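Local coordinates for protein single-stranded-DNA-specific exonuclease RecJ (Thermus thermophilus, PDB 2ZXR) that degrades single-stranded DNA in the 5' to 3' direction, using divalent metal ions as cofactor and showing no detectable activity on single-stranded RNA, at residues W36-R41 with A448-Y453; R94-L99 with W196-R201; F360-G365 with A405-F410; V489-Q494 with V525-P530; Y571-K574 with R578-P581. All coordinates share one frame; numbering follows the deposited sequence.

Contact 1: W36-R41 with A448-Y453; sequences WHRGFR and ALLEPY
Leu450 CD2 packs against both Arg38 and Phe40, and the apolar part of the contact is built on this methyl. Phe40 CE1 lies 4.1 Å from Leu450 CD2, with the methyl at an oblique position against the ring. The same methyl is 4.1 Å from Arg38 CG, so the aliphatic stem of the arginine shares in the packing. The Arg38 chain bends at its second torsion (chi2 -89°) and crosses the leucine at about a right angle, which brings its charged end over to the far segment.

Across the two segments the guanidinium makes van der Waals contacts alone. Arg38 NH1 approaches Leu450 CD2 to 4.0 Å and Tyr453 CE1 to 4.3 Å. The arginine and the tyrosine meet edge to edge, each atom near the plane of the other group, so a stack over the phenol ring is excluded.

No backbone bond joins the two segments. Gly39, the first residue to leave helical angles after helix 29-37, closes it with a Schellman motif, with positive phi (80°) and its N 3.2 Å from Trp36 O; this reversal lies between Arg38 and Phe40, both of which direct their CB atoms toward 448-453. Tyr35 of the same helix also touches Phe40 and Leu450. The helix end thus meets the loop before strand 462-466 through dispersion forces: the guanidinium itself packs on Leu450 and the Tyr453 edge without a polar partner there, while its NH2 has a weak hydrogen bond to Pro458 O.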
# COMPACT_ATOMS: atom_id res chain seq x y z
N TRP A 36 8.39 -4.84 -11.97
CA TRP A 36 8.30 -3.92 -13.10
C TRP A 36 7.39 -2.73 -12.77
O TRP A 36 7.73 -1.58 -13.05
CB TRP A 36 7.78 -4.61 -14.36
CG TRP A 36 7.81 -3.72 -15.58
CD1 TRP A 36 8.89 -3.48 -16.40
CD2 TRP A 36 6.72 -2.96 -16.11
NE1 TRP A 36 8.53 -2.61 -17.41
CE2 TRP A 36 7.21 -2.27 -17.26
CE3 TRP A 36 5.39 -2.78 -15.74
CZ2 TRP A 36 6.40 -1.43 -18.04
CZ3 TRP A 36 4.58 -1.94 -16.52
CH2 TRP A 36 5.10 -1.27 -17.65
N HIS A 37 6.24 -3.01 -12.17
CA HIS A 37 5.30 -1.97 -11.79
C HIS A 37 5.80 -1.02 -10.70
O HIS A 37 5.45 0.15 -10.71
CB HIS A 37 3.98 -2.59 -11.32
CG HIS A 37 3.07 -3.00 -12.44
ND1 HIS A 37 2.65 -2.12 -13.42
CD2 HIS A 37 2.51 -4.20 -12.75
CE1 HIS A 37 1.88 -2.76 -14.28
NE2 HIS A 37 1.78 -4.02 -13.90
N ARG A 38 6.59 -1.54 -9.76
CA ARG A 38 7.10 -0.74 -8.66
C ARG A 38 8.39 -0.08 -9.05
O ARG A 38 9.04 0.56 -8.22
CB ARG A 38 7.38 -1.62 -7.43
CG ARG A 38 6.31 -2.65 -7.07
CD ARG A 38 5.26 -2.08 -6.15
NE ARG A 38 4.10 -2.96 -6.03
CZ ARG A 38 3.83 -3.74 -4.99
NH1 ARG A 38 4.66 -3.78 -3.95
NH2 ARG A 38 2.71 -4.46 -4.98
N GLY A 39 8.78 -0.24 -10.31
CA GLY A 39 10.01 0.37 -10.78
C GLY A 39 11.30 -0.35 -10.43
O GLY A 39 12.38 0.23 -10.59
N PHE A 40 11.23 -1.58 -9.94
CA PHE A 40 12.46 -2.32 -9.62
C PHE A 40 12.96 -3.01 -10.88
O PHE A 40 12.32 -3.94 -11.38
CB PHE A 40 12.20 -3.36 -8.52
CG PHE A 40 11.83 -2.75 -7.19
CD1 PHE A 40 10.50 -2.45 -6.90
CD2 PHE A 40 12.80 -2.47 -6.24
CE1 PHE A 40 10.15 -1.88 -5.67
CE2 PHE A 40 12.46 -1.90 -5.01
CZ PHE A 40 11.13 -1.60 -4.73
N ARG A 41 14.10 -2.56 -11.40
CA ARG A 41 14.66 -3.13 -12.63
C ARG A 41 15.95 -3.92 -12.46
O ARG A 41 16.10 -4.99 -13.04
CB ARG A 41 14.87 -2.02 -13.66
CG ARG A 41 13.62 -1.19 -13.95
CD ARG A 41 12.39 -2.08 -14.16
NE ARG A 41 11.15 -1.30 -14.26
CZ ARG A 41 10.78 -0.63 -15.35
NH1 ARG A 41 9.63 0.05 -15.35
NH2 ARG A 41 11.54 -0.63 -16.43
N ALA A 448 9.12 -12.04 -1.70
CA ALA A 448 9.76 -11.67 -0.45
C ALA A 448 10.67 -10.47 -0.56
O ALA A 448 10.70 -9.63 0.33
CB ALA A 448 10.55 -12.87 0.09
N LEU A 449 11.41 -10.39 -1.66
CA LEU A 449 12.35 -9.30 -1.88
C LEU A 449 11.71 -7.91 -1.94
O LEU A 449 12.41 -6.92 -1.80
CB LEU A 449 13.16 -9.55 -3.16
CG LEU A 449 14.29 -10.58 -2.98
CD1 LEU A 449 15.24 -10.06 -1.89
CD2 LEU A 449 13.71 -11.95 -2.60
N LEU A 450 10.40 -7.87 -2.15
CA LEU A 450 9.67 -6.61 -2.23
C LEU A 450 9.61 -5.88 -0.90
O LEU A 450 9.36 -4.67 -0.85
CB LEU A 450 8.24 -6.86 -2.70
CG LEU A 450 8.02 -6.84 -4.22
CD1 LEU A 450 6.60 -7.31 -4.55
CD2 LEU A 450 8.28 -5.42 -4.73
N GLU A 451 9.82 -6.62 0.17
CA GLU A 451 9.77 -6.02 1.49
C GLU A 451 10.94 -5.09 1.70
O GLU A 451 12.01 -5.26 1.10
CB GLU A 451 9.78 -7.12 2.52
CG GLU A 451 8.64 -8.06 2.34
CD GLU A 451 8.46 -8.93 3.54
OE1 GLU A 451 7.71 -8.53 4.46
OE2 GLU A 451 9.09 -10.02 3.58
N PRO A 452 10.77 -4.09 2.59
CA PRO A 452 9.55 -3.84 3.38
C PRO A 452 8.34 -3.23 2.67
O PRO A 452 8.47 -2.25 1.92
CB PRO A 452 10.06 -2.93 4.49
CG PRO A 452 11.07 -2.08 3.74
CD PRO A 452 11.82 -3.10 2.89
N TYR A 453 7.17 -3.83 2.90
CA TYR A 453 5.90 -3.34 2.36
C TYR A 453 5.46 -2.14 3.20
O TYR A 453 5.70 -2.09 4.41
CB TYR A 453 4.78 -4.40 2.46
CG TYR A 453 4.95 -5.58 1.53
CD1 TYR A 453 5.18 -5.37 0.17
CD2 TYR A 453 4.92 -6.89 2.01
CE1 TYR A 453 5.37 -6.43 -0.68
CE2 TYR A 453 5.11 -7.97 1.16
CZ TYR A 453 5.33 -7.72 -0.19
OH TYR A 453 5.45 -8.76 -1.08

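Contact 2: R94-L99 with W196-R201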
# COMPACT_ATOMS: atom_id res chain seq x y z
N ARG A 94 20.30 12.44 21.53
CA ARG A 94 21.34 11.44 21.81
C ARG A 94 22.57 11.72 20.95
O ARG A 94 23.69 11.76 21.44
CB ARG A 94 20.85 10.01 21.52
CG ARG A 94 19.91 9.36 22.56
CD ARG A 94 19.69 7.91 22.12
NE ARG A 94 18.87 7.05 22.95
CZ ARG A 94 19.27 6.43 24.06
NH1 ARG A 94 20.53 6.60 24.48
NH2 ARG A 94 18.46 5.57 24.68
N GLY A 95 22.38 11.89 19.64
CA GLY A 95 23.50 12.11 18.75
C GLY A 95 24.40 13.30 19.08
O GLY A 95 25.63 13.18 19.08
N LEU A 96 23.80 14.46 19.34
CA LEU A 96 24.57 15.64 19.66
C LEU A 96 25.20 15.49 21.06
O LEU A 96 26.34 15.89 21.27
CB LEU A 96 23.69 16.88 19.58
CG LEU A 96 23.17 17.27 18.19
CD1 LEU A 96 22.20 18.41 18.28
CD2 LEU A 96 24.34 17.69 17.32
N ALA A 97 24.47 14.91 22.00
CA ALA A 97 25.00 14.72 23.34
C ALA A 97 26.17 13.73 23.31
O ALA A 97 27.10 13.82 24.13
CB ALA A 97 23.91 14.23 24.29
N ALA A 98 26.16 12.79 22.37
CA ALA A 98 27.27 11.84 22.29
C ALA A 98 28.52 12.57 21.79
O ALA A 98 29.63 12.11 22.03
CB ALA A 98 26.94 10.68 21.37
N LEU A 99 28.34 13.68 21.09
CA LEU A 99 29.50 14.42 20.59
C LEU A 99 29.99 15.47 21.61
O LEU A 99 30.93 16.21 21.35
CB LEU A 99 29.17 15.08 19.25
CG LEU A 99 28.60 14.13 18.19
CD1 LEU A 99 28.14 14.91 16.99
CD2 LEU A 99 29.64 13.10 17.78
N TRP A 196 24.04 12.98 10.38
CA TRP A 196 25.01 12.36 9.46
C TRP A 196 25.91 13.44 8.81
O TRP A 196 27.13 13.27 8.69
CB TRP A 196 24.25 11.58 8.39
CG TRP A 196 25.07 10.67 7.51
CD1 TRP A 196 26.41 10.76 7.25
CD2 TRP A 196 24.58 9.58 6.73
NE1 TRP A 196 26.78 9.78 6.35
CE2 TRP A 196 25.67 9.05 6.01
CE3 TRP A 196 23.32 9.00 6.55
CZ2 TRP A 196 25.55 7.96 5.14
CZ3 TRP A 196 23.19 7.91 5.68
CH2 TRP A 196 24.31 7.41 4.99
N ALA A 197 25.29 14.54 8.39
CA ALA A 197 26.03 15.64 7.79
C ALA A 197 27.06 16.16 8.80
O ALA A 197 28.20 16.45 8.44
CB ALA A 197 25.06 16.76 7.38
N LEU A 198 26.67 16.27 10.07
CA LEU A 198 27.58 16.72 11.11
C LEU A 198 28.75 15.72 11.29
O LEU A 198 29.90 16.12 11.47
CB LEU A 198 26.83 16.89 12.44
CG LEU A 198 27.70 17.26 13.66
CD1 LEU A 198 28.40 18.61 13.43
CD2 LEU A 198 26.85 17.31 14.92
N HIS A 199 28.44 14.43 11.28
CA HIS A 199 29.47 13.39 11.41
C HIS A 199 30.48 13.51 10.28
O HIS A 199 31.68 13.36 10.47
CB HIS A 199 28.84 12.00 11.39
CG HIS A 199 28.33 11.57 12.73
ND1 HIS A 199 28.51 10.30 13.22
CD2 HIS A 199 27.73 12.28 13.72
CE1 HIS A 199 28.06 10.24 14.46
NE2 HIS A 199 27.59 11.43 14.78
N GLU A 200 29.97 13.75 9.08
CA GLU A 200 30.83 13.91 7.94
C GLU A 200 31.79 15.08 8.18
O GLU A 200 32.99 14.95 7.95
CB GLU A 200 30.00 14.16 6.69
CG GLU A 200 29.21 12.94 6.28
CD GLU A 200 29.96 12.08 5.30
OE1 GLU A 200 29.73 10.84 5.25
OE2 GLU A 200 30.79 12.67 4.55
N ARG A 201 31.26 16.22 8.63
CA ARG A 201 32.10 17.39 8.90
C ARG A 201 33.15 17.09 9.96
O ARG A 201 34.27 17.57 9.86
CB ARG A 201 31.28 18.59 9.42
CG ARG A 201 30.56 19.42 8.36
CD ARG A 201 29.99 20.71 8.96
NE ARG A 201 31.04 21.69 9.29
CZ ARG A 201 31.60 22.50 8.40
NH1 ARG A 201 31.23 22.47 7.12
NH2 ARG A 201 32.54 23.37 8.78
O HOH W 1 26.84 11.16 17.28
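His199 NE2 and Gly95 O are joined through one water, which stands 2.6 Å from His199 NE2 and 3.0 Å from Gly95 O. The water donates to the carbonyl and lies in the imidazole plane at the ring edge. At the other ring nitrogen, His199 ND1 is hydrogen-bonded to the carbonyl of Pro205, so the ring is held from both nitrogens and its rotation is fixed. The Gly95 carbonyl also receives a weak bond from Leu99 N.

Beside this polar bridge lies a leucine cluster focused on Leu198 CD2. Leu99 and Leu198 meet end on, with Leu99 CD1 3.4 Å from Leu198 CD2. Leu96 crosses Leu198 at about a right angle, and its CD2 is 3.5 Å from the same methyl; both separations are shorter than usual carbon contacts. A chi1 of 175° turns the Leu198 branch away from its own N and carries CD2 across to the two leucines. Leu99 CD2 comes obliquely to the imidazole, 4.0 Å from His199 NE2, so CD1 meets Leu198 and CD2 makes the closer approach to His199.

Within the DHH family region, the contact packs the C-terminal end of helix 83-98 against that of helix 187-201. Leu96 continues onto Val103 of strand 102-105, an outer strand of the parallel sheet, while Leu198 also touches Glu66 of helix 60-70 and Leu99 meets Leu204, in the loop after helix 187-201.

Contact 3: F360-G365 with A405-F410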
# COMPACT_ATOMS: atom_id res chain seq x y z
N PHE A 360 -15.89 14.72 8.85
CA PHE A 360 -15.60 15.91 9.63
C PHE A 360 -16.17 15.65 11.02
O PHE A 360 -17.36 15.36 11.16
CB PHE A 360 -16.33 17.14 9.05
CG PHE A 360 -15.98 17.45 7.63
CD1 PHE A 360 -16.38 16.60 6.59
CD2 PHE A 360 -15.24 18.58 7.32
CE1 PHE A 360 -16.03 16.87 5.26
CE2 PHE A 360 -14.88 18.85 6.01
CZ PHE A 360 -15.27 17.99 4.98
N LEU A 361 -15.33 15.76 12.04
CA LEU A 361 -15.74 15.55 13.42
C LEU A 361 -15.34 16.77 14.23
O LEU A 361 -14.25 17.36 14.01
CB LEU A 361 -15.02 14.33 14.01
CG LEU A 361 -15.69 12.95 13.98
CD1 LEU A 361 -16.57 12.79 12.75
CD2 LEU A 361 -14.60 11.88 14.08
N VAL A 362 -16.21 17.16 15.16
CA VAL A 362 -15.96 18.30 16.03
C VAL A 362 -16.16 17.81 17.45
O VAL A 362 -17.12 17.10 17.72
CB VAL A 362 -16.99 19.42 15.78
CG1 VAL A 362 -16.77 20.57 16.79
CG2 VAL A 362 -16.87 19.94 14.36
N ALA A 363 -15.24 18.15 18.34
CA ALA A 363 -15.36 17.74 19.74
C ALA A 363 -14.68 18.81 20.54
O ALA A 363 -13.54 19.16 20.26
CB ALA A 363 -14.68 16.41 20.00
N GLN A 364 -15.39 19.35 21.53
CA GLN A 364 -14.82 20.39 22.37
C GLN A 364 -14.26 21.56 21.54
O GLN A 364 -13.23 22.14 21.86
CB GLN A 364 -13.74 19.78 23.29
CG GLN A 364 -14.35 18.72 24.22
CD GLN A 364 -13.40 18.23 25.30
OE1 GLN A 364 -12.68 17.23 25.11
NE2 GLN A 364 -13.40 18.91 26.43
N GLY A 365 -14.95 21.89 20.45
CA GLY A 365 -14.52 23.00 19.63
C GLY A 365 -13.32 22.76 18.74
O GLY A 365 -12.85 23.68 18.05
N ALA A 405 -21.31 26.31 18.31
CA ALA A 405 -22.64 26.88 18.04
C ALA A 405 -22.86 27.03 16.55
O ALA A 405 -23.98 27.03 16.07
CB ALA A 405 -22.80 28.26 18.74
N LEU A 406 -21.75 27.12 15.81
CA LEU A 406 -21.80 27.26 14.36
C LEU A 406 -21.82 25.91 13.62
O LEU A 406 -21.74 25.88 12.39
CB LEU A 406 -20.59 28.07 13.90
CG LEU A 406 -20.57 29.53 14.37
CD1 LEU A 406 -19.28 30.21 13.93
CD2 LEU A 406 -21.83 30.24 13.80
N PHE A 407 -21.91 24.81 14.37
CA PHE A 407 -21.90 23.48 13.75
C PHE A 407 -22.96 23.25 12.66
O PHE A 407 -22.64 22.79 11.56
CB PHE A 407 -22.02 22.39 14.82
CG PHE A 407 -21.94 20.99 14.28
CD1 PHE A 407 -20.71 20.44 13.90
CD2 PHE A 407 -23.10 20.22 14.13
CE1 PHE A 407 -20.64 19.13 13.36
CE2 PHE A 407 -23.04 18.91 13.60
CZ PHE A 407 -21.80 18.36 13.21
N PRO A 408 -24.25 23.54 12.95
CA PRO A 408 -25.21 23.30 11.86
C PRO A 408 -24.86 24.05 10.56
O PRO A 408 -25.01 23.51 9.47
CB PRO A 408 -26.54 23.76 12.45
CG PRO A 408 -26.38 23.42 13.96
CD PRO A 408 -24.93 23.90 14.21
N ALA A 409 -24.38 25.28 10.69
CA ALA A 409 -24.04 26.08 9.52
C ALA A 409 -22.83 25.48 8.81
O ALA A 409 -22.75 25.45 7.57
CB ALA A 409 -23.74 27.52 9.95
N PHE A 410 -21.88 25.02 9.61
CA PHE A 410 -20.66 24.40 9.10
C PHE A 410 -21.03 23.15 8.33
O PHE A 410 -20.52 22.91 7.23
CB PHE A 410 -19.74 24.02 10.26
CG PHE A 410 -18.52 23.23 9.84
CD1 PHE A 410 -17.46 23.86 9.19
CD2 PHE A 410 -18.45 21.86 10.09
CE1 PHE A 410 -16.33 23.12 8.79
CE2 PHE A 410 -17.33 21.12 9.70
CZ PHE A 410 -16.28 21.74 9.06
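Phe360 meets Phe410 with its CD2 3.8 Å from Phe410 CZ, and Phe410 CE2 comes to 4.2 Å from Phe360 CB. The ring centroids are 6.0 Å apart and the planes stand at 68°, an oblique pair that is neither a stack nor a T-shaped contact. The first torsion of Phe410 (chi1 174°) extends its ring away from the helix backbone, so that its CZ end reaches Phe360, and the two side chains cross at roughly a right angle.

Leu361 follows with its CB turned away from 405-410. Its side chain touches Met344 and Ala348 of helix 341-355, which identifies that helix as cover for the other face of the sheet. This alternation places strand 359-363 in an alpha/beta layered unit of the DHHA1 region, with helix 407-419 packed over one sheet face. Backbone bonds from Phe360 and Val362 to strand 332-335 and the residue after it, and from Leu361 to Thr368 of strand 366-370, set the strand in the interior of the sheet.

Val362 brings the side chain back toward helix 407-419. Its CG2 meets the edge of the Phe407 ring near the ring plane, 3.9 Å from Phe407 CD1 and 4.0 Å from Phe407 CE1, as valine and phenylalanine run antiparallel alongside one another. Phe407 begins the helix directly after the N-cap residue Leu406, and its ring also touches Val333 and Leu335 on the neighbouring strand. Gly365 N, beyond the strand end, is hydrogen-bonded to the carboxylate of Glu404.

Contact 4: V489-Q494 with V525-P530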
# COMPACT_ATOMS: atom_id res chain seq x y z
N VAL A 489 -8.54 -20.53 0.87
CA VAL A 489 -8.66 -19.11 1.15
C VAL A 489 -9.46 -18.84 2.42
O VAL A 489 -10.44 -19.52 2.69
CB VAL A 489 -9.24 -18.36 -0.11
CG1 VAL A 489 -10.01 -19.30 -0.96
CG2 VAL A 489 -10.11 -17.18 0.29
N LEU A 490 -9.01 -17.85 3.20
CA LEU A 490 -9.63 -17.44 4.45
C LEU A 490 -10.24 -16.08 4.22
O LEU A 490 -9.63 -15.22 3.58
CB LEU A 490 -8.59 -17.33 5.55
CG LEU A 490 -7.80 -18.60 5.80
CD1 LEU A 490 -6.52 -18.26 6.57
CD2 LEU A 490 -8.67 -19.60 6.56
N ALA A 491 -11.44 -15.87 4.76
CA ALA A 491 -12.13 -14.61 4.54
C ALA A 491 -13.18 -14.24 5.59
O ALA A 491 -13.68 -15.08 6.33
CB ALA A 491 -12.79 -14.65 3.16
N TRP A 492 -13.52 -12.96 5.61
CA TRP A 492 -14.55 -12.45 6.50
C TRP A 492 -15.69 -12.05 5.57
O TRP A 492 -15.67 -10.97 4.96
CB TRP A 492 -14.04 -11.24 7.28
CG TRP A 492 -13.02 -11.64 8.27
CD1 TRP A 492 -11.71 -11.95 8.03
CD2 TRP A 492 -13.25 -11.92 9.65
NE1 TRP A 492 -11.11 -12.40 9.18
CE2 TRP A 492 -12.04 -12.39 10.19
CE3 TRP A 492 -14.38 -11.80 10.49
CZ2 TRP A 492 -11.91 -12.76 11.54
CZ3 TRP A 492 -14.25 -12.17 11.83
CH2 TRP A 492 -13.03 -12.64 12.34
N LYS A 493 -16.69 -12.92 5.45
CA LYS A 493 -17.80 -12.67 4.56
C LYS A 493 -18.66 -11.50 5.01
O LYS A 493 -19.26 -11.53 6.08
CB LYS A 493 -18.67 -13.92 4.42
CG LYS A 493 -19.82 -13.76 3.43
CD LYS A 493 -19.31 -13.45 2.04
CE LYS A 493 -20.44 -13.33 1.03
NZ LYS A 493 -21.31 -12.14 1.26
N GLN A 494 -18.71 -10.47 4.18
CA GLN A 494 -19.52 -9.29 4.48
C GLN A 494 -20.95 -9.78 4.61
O GLN A 494 -21.50 -10.34 3.68
CB GLN A 494 -19.44 -8.28 3.33
CG GLN A 494 -18.04 -7.80 3.01
CD GLN A 494 -17.47 -6.91 4.09
OE1 GLN A 494 -17.47 -7.27 5.28
NE2 GLN A 494 -16.97 -5.73 3.70
N VAL A 525 -8.84 -10.26 0.87
CA VAL A 525 -9.00 -8.88 1.32
C VAL A 525 -10.37 -8.42 0.79
O VAL A 525 -11.06 -7.62 1.43
CB VAL A 525 -7.88 -7.92 0.81
CG1 VAL A 525 -6.52 -8.45 1.21
CG2 VAL A 525 -7.97 -7.76 -0.68
N ASP A 526 -10.75 -8.90 -0.39
CA ASP A 526 -12.08 -8.58 -0.89
C ASP A 526 -12.59 -9.82 -1.60
O ASP A 526 -11.80 -10.63 -2.10
CB ASP A 526 -12.12 -7.37 -1.84
CG ASP A 526 -13.54 -6.75 -1.95
OD1 ASP A 526 -14.47 -7.24 -1.25
OD2 ASP A 526 -13.75 -5.78 -2.72
N LEU A 527 -13.91 -9.97 -1.62
CA LEU A 527 -14.55 -11.13 -2.21
C LEU A 527 -15.92 -10.70 -2.75
O LEU A 527 -16.63 -9.92 -2.09
CB LEU A 527 -14.69 -12.20 -1.13
CG LEU A 527 -15.49 -13.49 -1.30
CD1 LEU A 527 -15.28 -14.33 -0.05
CD2 LEU A 527 -16.98 -13.18 -1.47
N ARG A 528 -16.30 -11.21 -3.93
CA ARG A 528 -17.57 -10.81 -4.54
C ARG A 528 -18.08 -11.73 -5.66
O ARG A 528 -17.38 -12.60 -6.16
CB ARG A 528 -17.42 -9.41 -5.13
CG ARG A 528 -16.52 -9.39 -6.36
CD ARG A 528 -16.39 -8.02 -7.00
NE ARG A 528 -15.68 -8.09 -8.28
CZ ARG A 528 -15.46 -7.05 -9.09
NH1 ARG A 528 -15.89 -5.85 -8.74
NH2 ARG A 528 -14.81 -7.22 -10.23
N LYS A 529 -19.33 -11.50 -6.04
CA LYS A 529 -19.92 -12.23 -7.15
C LYS A 529 -19.21 -11.53 -8.30
O LYS A 529 -19.05 -10.31 -8.27
CB LYS A 529 -21.43 -11.99 -7.21
CG LYS A 529 -22.09 -12.35 -8.53
CD LYS A 529 -23.60 -12.09 -8.49
CE LYS A 529 -24.28 -12.46 -9.80
NZ LYS A 529 -23.65 -11.74 -10.94
N PRO A 530 -18.78 -12.27 -9.33
CA PRO A 530 -18.08 -11.65 -10.46
C PRO A 530 -18.76 -10.39 -10.98
O PRO A 530 -19.98 -10.32 -11.05
CB PRO A 530 -18.05 -12.77 -11.50
CG PRO A 530 -18.00 -14.01 -10.63
CD PRO A 530 -19.02 -13.70 -9.57
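The contact belongs to the OB-fold region of RecJ, where strand 517-528 turns a corner at Val525 beside strand 487-492. The turn coincides with a classic beta bulge: Val525 and Asp526 both face Ala506. Before the corner the strands pair through backbone bonds of Leu490 to Val522 and Ala524; beyond it the two segments meet through side chains.

Leu527 carries the contact with its two methyls. Leu527 CD1 lies 4.1 Å from Ala491 CB, and Leu527 CD2 lies 4.2 Å from Lys493 CD. An extended first torsion (chi1 171°) stretches Leu527 toward 489-494, and it also touches Phe482 on strand 479-484.

The polar groups find partners other than across the contact. Lys493 NZ bonds to Gln494 O at 3.0 Å, the donor tilted 16° from the carbonyl plane. Asp526 OD1 receives Leu527 N at 2.8 Å from above the carboxylate plane, while Asp526 OD2 is bonded to Trp7 NE1 of strand 5-9.

The lysine therefore offers its methylene chain to the leucine while the ammonium turns back to its own segment, so the contact across the corner is apolar even though a charged residue forms part of it.

Contact 5: Y571-K574 with R578-P581; sequences YAWK and RLLP
Ala572 and Leu579 are the closest pair along the backbones, with CA atoms 7.7 Å apart, where the last turn of helix 566-573 runs beside the short, weakly bonded strand 578-579. With strand 558-560 these elements form a beta-alpha-beta unit in the RecJ C-terminal domain. Lys574 is the first residue to leave helical angles (psi 40°), and the chain returns as the outer strand of a parallel sheet, where Arg578 and Leu580 bond through their backbones to Val559.

Leu579 directs its CB toward the helix. With a first torsion of -77°, both its methyls reach the small side chain of Ala572: CD2 of Leu579 is 4.1 Å and CD1 is 4.2 Å from Ala572 CB. Val561, in the loop after the first strand, also touches both residues. On the more exposed side, the indole of Trp573 meets the leucine obliquely, with Trp573 CD1 4.4 Å from Leu579 CD2.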
# COMPACT_ATOMS: atom_id res chain seq x y z
N TYR A 571 -12.15 -31.12 -39.89
CA TYR A 571 -13.57 -31.03 -39.56
C TYR A 571 -14.21 -29.89 -40.34
O TYR A 571 -15.27 -30.06 -40.96
CB TYR A 571 -13.74 -30.78 -38.07
CG TYR A 571 -15.17 -30.54 -37.64
CD1 TYR A 571 -16.01 -31.61 -37.30
CD2 TYR A 571 -15.68 -29.25 -37.55
CE1 TYR A 571 -17.33 -31.39 -36.89
CE2 TYR A 571 -16.99 -29.02 -37.15
CZ TYR A 571 -17.81 -30.09 -36.81
OH TYR A 571 -19.11 -29.85 -36.40
N ALA A 572 -13.57 -28.72 -40.30
CA ALA A 572 -14.06 -27.54 -41.00
C ALA A 572 -14.23 -27.86 -42.49
O ALA A 572 -15.30 -27.67 -43.06
CB ALA A 572 -13.10 -26.37 -40.81
N TRP A 573 -13.15 -28.35 -43.12
CA TRP A 573 -13.16 -28.73 -44.53
C TRP A 573 -14.26 -29.77 -44.75
O TRP A 573 -15.14 -29.61 -45.60
CB TRP A 573 -11.81 -29.34 -44.94
CG TRP A 573 -10.71 -28.37 -45.29
CD1 TRP A 573 -10.84 -27.19 -45.98
CD2 TRP A 573 -9.30 -28.55 -45.09
NE1 TRP A 573 -9.61 -26.63 -46.22
CE2 TRP A 573 -8.64 -27.44 -45.69
CE3 TRP A 573 -8.52 -29.54 -44.46
CZ2 TRP A 573 -7.24 -27.30 -45.68
CZ3 TRP A 573 -7.13 -29.40 -44.46
CH2 TRP A 573 -6.51 -28.28 -45.06
N LYS A 574 -14.18 -30.82 -43.94
CA LYS A 574 -15.11 -31.95 -43.95
C LYS A 574 -16.46 -31.53 -43.39
O LYS A 574 -17.08 -32.28 -42.64
CB LYS A 574 -14.52 -33.07 -43.07
CG LYS A 574 -15.16 -34.43 -43.19
CD LYS A 574 -14.32 -35.35 -44.05
CE LYS A 574 -14.12 -34.77 -45.45
NZ LYS A 574 -13.47 -35.74 -46.36
N ARG A 578 -16.67 -21.81 -44.69
CA ARG A 578 -16.11 -20.85 -45.63
C ARG A 578 -14.77 -20.40 -45.01
O ARG A 578 -14.66 -19.34 -44.38
CB ARG A 578 -17.08 -19.66 -45.81
CG ARG A 578 -16.60 -18.61 -46.81
CD ARG A 578 -17.50 -17.35 -46.88
NE ARG A 578 -16.78 -16.26 -47.54
CZ ARG A 578 -16.90 -14.97 -47.24
NH1 ARG A 578 -16.17 -14.08 -47.92
NH2 ARG A 578 -17.72 -14.55 -46.29
N LEU A 579 -13.75 -21.24 -45.18
CA LEU A 579 -12.40 -20.99 -44.66
C LEU A 579 -11.69 -19.80 -45.27
O LEU A 579 -11.67 -19.64 -46.50
CB LEU A 579 -11.51 -22.21 -44.85
CG LEU A 579 -11.74 -23.36 -43.87
CD1 LEU A 579 -11.55 -22.83 -42.45
CD2 LEU A 579 -13.14 -23.94 -44.06
N LEU A 580 -11.11 -18.98 -44.40
CA LEU A 580 -10.39 -17.78 -44.81
C LEU A 580 -9.16 -17.55 -43.93
O LEU A 580 -9.02 -18.14 -42.86
CB LEU A 580 -11.31 -16.55 -44.68
CG LEU A 580 -12.54 -16.36 -45.58
CD1 LEU A 580 -13.38 -15.23 -45.00
CD2 LEU A 580 -12.11 -16.01 -47.03
N PRO A 581 -8.23 -16.71 -44.40
CA PRO A 581 -7.02 -16.42 -43.62
C PRO A 581 -7.47 -15.41 -42.56
O PRO A 581 -8.35 -14.57 -42.81
CB PRO A 581 -6.09 -15.80 -44.66
CG PRO A 581 -7.05 -15.06 -45.55
CD PRO A 581 -8.18 -16.05 -45.72

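The five contacts are separate interfaces spread over an elongated monomer, and none touches another. Contacts 2 and 3 lie in the DHH and DHHA1 regions, with centres 47 Å apart. Contact 1 joins distant parts of the sequence, 36-41 with 448-453, and along the chain both contact 2 and contact 3 are nested inside the loop it closes. Contact 4 is its nearest neighbour, at 26 Å between centres and about 12 Å between nearest atoms. Contact 5 is remote, 81 Å from contact 2 between centres. All lie away from the magnesium site formed by Asp84, Asp136, His160, His161 and Asp221, although helix 83-98 of contact 2 also contains Asp84.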